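Local coordinates for periplasmic His/Glu/Gln/Arg/opine family-binding protein (Silicibacter pomeroyi, PDB 3I6V), which probably captures basic or polar amino acids in the periplasm for an ABC transporter, and holds a lysine between its two lobes, at residues A198-S201 with M202-G206; N209-I212 with K213-G217. All coordinates share one frame; numbering follows the deposited sequence.

Contact 1 (A198-S201 with M202-G206)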
# COMPACT_ATOMS: atom_id res chain seq x y z
N ALA A 198 12.52 6.32 -14.74
CA ALA A 198 13.17 6.56 -13.42
C ALA A 198 13.22 5.32 -12.52
O ALA A 198 14.26 5.02 -11.90
CB ALA A 198 12.51 7.77 -12.71
N ILE A 199 12.12 4.57 -12.47
CA ILE A 199 12.10 3.34 -11.69
C ILE A 199 13.15 2.33 -12.20
O ILE A 199 13.87 1.72 -11.40
CB ILE A 199 10.69 2.68 -11.66
CG1 ILE A 199 9.70 3.59 -10.92
CG2 ILE A 199 10.75 1.30 -11.00
CD1 ILE A 199 8.21 3.25 -11.16
N THR A 200 13.21 2.13 -13.52
CA THR A 200 14.17 1.20 -14.12
C THR A 200 15.63 1.56 -13.73
O THR A 200 16.38 0.70 -13.31
CB THR A 200 14.00 1.15 -15.65
OG1 THR A 200 12.73 0.56 -15.93
CG2 THR A 200 15.12 0.31 -16.32
N SER A 201 15.98 2.83 -13.85
CA SER A 201 17.29 3.36 -13.42
C SER A 201 17.61 3.05 -11.94
O SER A 201 18.75 2.71 -11.61
CB SER A 201 17.38 4.86 -13.70
OG SER A 201 16.75 5.63 -12.66
N MET A 202 16.61 3.11 -11.05
CA MET A 202 16.86 2.78 -9.63
C MET A 202 17.01 1.28 -9.40
O MET A 202 17.69 0.83 -8.44
CB MET A 202 15.74 3.34 -8.72
CG MET A 202 15.65 4.87 -8.69
SD MET A 202 14.45 5.55 -7.50
CE MET A 202 15.10 4.84 -6.04
N LYS A 203 16.36 0.48 -10.25
CA LYS A 203 16.53 -0.96 -10.21
C LYS A 203 17.93 -1.34 -10.70
O LYS A 203 18.58 -2.20 -10.12
CB LYS A 203 15.43 -1.72 -11.01
CG LYS A 203 14.02 -1.64 -10.35
CD LYS A 203 12.97 -2.47 -11.09
CE LYS A 203 11.55 -2.23 -10.52
NZ LYS A 203 10.46 -2.94 -11.33
N GLU A 204 18.39 -0.67 -11.76
CA GLU A 204 19.66 -0.99 -12.40
C GLU A 204 20.92 -0.65 -11.56
O GLU A 204 21.92 -1.37 -11.62
CB GLU A 204 19.72 -0.35 -13.79
CG GLU A 204 18.92 -1.14 -14.83
CD GLU A 204 18.78 -0.42 -16.16
OE1 GLU A 204 19.08 0.80 -16.24
OE2 GLU A 204 18.34 -1.07 -17.14
N ASP A 205 20.84 0.44 -10.78
CA ASP A 205 21.95 0.91 -9.94
C ASP A 205 21.85 0.51 -8.47
O ASP A 205 22.71 0.88 -7.68
CB ASP A 205 22.11 2.43 -10.06
CG ASP A 205 20.99 3.23 -9.36
OD1 ASP A 205 20.12 2.66 -8.67
OD2 ASP A 205 21.01 4.47 -9.49
N GLY A 206 20.82 -0.25 -8.08
CA GLY A 206 20.71 -0.78 -6.73
C GLY A 206 20.14 0.15 -5.67
O GLY A 206 19.97 -0.25 -4.52

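Contact 2 (N209-I212 with K213-G217)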
# COMPACT_ATOMS: atom_id res chain seq x y z
N ASN A 209 16.63 -1.18 -4.21
CA ASN A 209 16.84 -2.24 -3.21
C ASN A 209 17.25 -1.70 -1.85
O ASN A 209 16.75 -2.17 -0.83
CB ASN A 209 17.88 -3.26 -3.68
CG ASN A 209 17.35 -4.19 -4.74
OD1 ASN A 209 16.14 -4.21 -5.02
ND2 ASN A 209 18.25 -4.97 -5.34
N THR A 210 18.16 -0.72 -1.84
CA THR A 210 18.65 -0.10 -0.60
C THR A 210 17.50 0.61 0.09
O THR A 210 17.34 0.44 1.29
CB THR A 210 19.79 0.91 -0.87
OG1 THR A 210 20.82 0.25 -1.60
CG2 THR A 210 20.38 1.48 0.47
N MET A 211 16.72 1.40 -0.65
CA MET A 211 15.54 2.08 -0.09
C MET A 211 14.55 1.07 0.48
O MET A 211 14.04 1.26 1.57
CB MET A 211 14.91 3.03 -1.13
CG MET A 211 13.91 4.05 -0.57
SD MET A 211 13.34 5.26 -1.75
CE MET A 211 14.87 6.02 -2.31
N ILE A 212 14.34 -0.04 -0.22
CA ILE A 212 13.43 -1.04 0.27
C ILE A 212 13.89 -1.64 1.61
O ILE A 212 13.10 -1.77 2.55
CB ILE A 212 13.19 -2.17 -0.75
CG1 ILE A 212 12.41 -1.64 -1.98
CG2 ILE A 212 12.42 -3.28 -0.07
CD1 ILE A 212 12.25 -2.69 -3.11
N LYS A 213 15.17 -2.04 1.68
CA LYS A 213 15.72 -2.62 2.92
C LYS A 213 15.70 -1.57 4.05
O LYS A 213 15.31 -1.89 5.16
CB LYS A 213 17.14 -3.20 2.68
CG LYS A 213 17.15 -4.51 1.90
CD LYS A 213 18.56 -4.89 1.42
CE LYS A 213 18.52 -6.16 0.56
NZ LYS A 213 19.47 -6.04 -0.63
N LYS A 214 16.08 -0.33 3.75
CA LYS A 214 16.01 0.77 4.74
C LYS A 214 14.62 0.80 5.43
O LYS A 214 14.52 0.80 6.68
CB LYS A 214 16.35 2.12 4.08
CG LYS A 214 16.30 3.30 5.03
CD LYS A 214 16.45 4.63 4.27
CE LYS A 214 16.17 5.83 5.19
NZ LYS A 214 16.25 7.10 4.42
N TRP A 215 13.55 0.81 4.62
CA TRP A 215 12.20 0.95 5.18
C TRP A 215 11.50 -0.35 5.59
O TRP A 215 10.69 -0.34 6.50
CB TRP A 215 11.32 1.75 4.22
CG TRP A 215 11.70 3.19 4.15
CD1 TRP A 215 12.58 3.77 3.28
CD2 TRP A 215 11.20 4.24 4.97
NE1 TRP A 215 12.66 5.12 3.50
CE2 TRP A 215 11.83 5.44 4.54
CE3 TRP A 215 10.29 4.30 6.04
CZ2 TRP A 215 11.56 6.68 5.14
CZ3 TRP A 215 10.03 5.53 6.64
CH2 TRP A 215 10.67 6.70 6.19
N PHE A 216 11.80 -1.47 4.92
CA PHE A 216 11.08 -2.72 5.14
C PHE A 216 11.91 -3.81 5.82
O PHE A 216 11.37 -4.86 6.19
CB PHE A 216 10.44 -3.24 3.82
CG PHE A 216 9.40 -2.31 3.26
CD1 PHE A 216 9.72 -1.43 2.24
CD2 PHE A 216 8.10 -2.30 3.78
CE1 PHE A 216 8.77 -0.52 1.72
CE2 PHE A 216 7.13 -1.40 3.29
CZ PHE A 216 7.47 -0.50 2.26
N GLY A 217 13.21 -3.55 6.01
CA GLY A 217 14.06 -4.48 6.77
C GLY A 217 15.03 -5.25 5.89
O GLY A 217 14.80 -5.41 4.69

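Contact 1 (A198-S201 with M202-G206)
The C-terminal end of helix 189-204 is held by i to i+4 bonds, from A198 to M202 through S201 to D205, where the regular hydrogen-bond ladder runs out. The carbonyl of A198 is gripped twice: M202 N donates to A198 O at 3.1 Å, and the S201 hydroxyl folds back to place OG 2.7 Å from A198 O. Both donors arrive from the same face of the carbonyl plane. S201 can reach back because OG lies between its own backbone N and carbonyl carbon (chi1 82°); the same oxygen also bonds R41 of helix 30-42. An alanine here would probably take away the second donor at A198 O and leave R41 without its hydroxyl partner.

One step on, K203 N donates to I199 O at 3.0 Å. The K203 chain runs extended beside I199, its CE 3.7 Å from I199 CG2, carrying NZ to Q86 and the carbonyl of N87. T200 and E204 also lie side by side, with T200 CG2 3.6 Å from E204 OE2, while T200 OG1 bonds Q86. The final rung joins D205 N to S201 O at 3.2 Å; D205 OD1 hydrogen-bonds the hydroxyl of T207, and OD2 forms a salt bridge with R41. G206 then leaves helical angles with positive phi (83°), a glycine-terminated helix end that also serves as N-cap for helix 207-216.

Contact 2 (N209-I212 with K213-G217)
M211 and I212 pack against W215 and F216 one turn later on helix 207-216, the last helix of the chain in this family 3 solute-binding fold. W215 can be followed outward along its side chain. Its CB sits 3.8 Å from M211 O, the same carbonyl that accepts the W215 amide. CG lies anti to its carbonyl carbon (chi1 -70°), which turns the indole back toward the preceding turn. CD1 then comes 3.4 Å from M211 O, the oxygen meeting the ring at its edge and in its plane rather than over a face. The same CD1 touches CG of M211 at 4.1 Å, the two side chains lying alongside each other and pointing the same way. At NE1 the edge turns polar and donates to E33 of helix 30-42, whose OE1 also takes a salt bridge from K214; the shared carboxylate ties two neighbouring side chains to that helix and is likely to limit rotation of the indole.

F216 repeats the pattern less evenly. Its ring crosses the I212 side chain at a slant, CD1 standing 4.0 Å from I212 CG2, the branch set anti to the I212 backbone N by chi1 of -68°. F30 meets the F216 ring edge-to-face and the Y18 ring meets it with the planes inclined at about 55°, with the bound lysine about 10 Å from the F216 side chain. K213 keeps its aliphatic part close to the backbone, CG 3.6 Å from N209 O, while N209 OD1 accepts from Y223 N. I212 O lies at the edge of the F216 ring and accepts F216 N at 2.7 Å, and in the next rung G217 N reaches K213 O at 2.8 Å.

How the contacts relate
Contacts 1 and 2 come in series along the chain, on helix 189-204 and helix 207-216, which follow each other with only a short turn between. Their centres are 14 Å apart, on the same side of the chain's centre. G206 closes contact 1, and its carbonyl accepts from the hydroxyl of T210 in contact 2. The helices also meet through their methionines, M202 CE lying 3.9 Å from M211 CE. Both contacts pack against helix 30-42, contact 1 through L38 and R41, contact 2 through F30, E33 and L34. The C-terminal helix pair is thereby fastened to one common helix, with contact 2 extending toward the lysine-binding region.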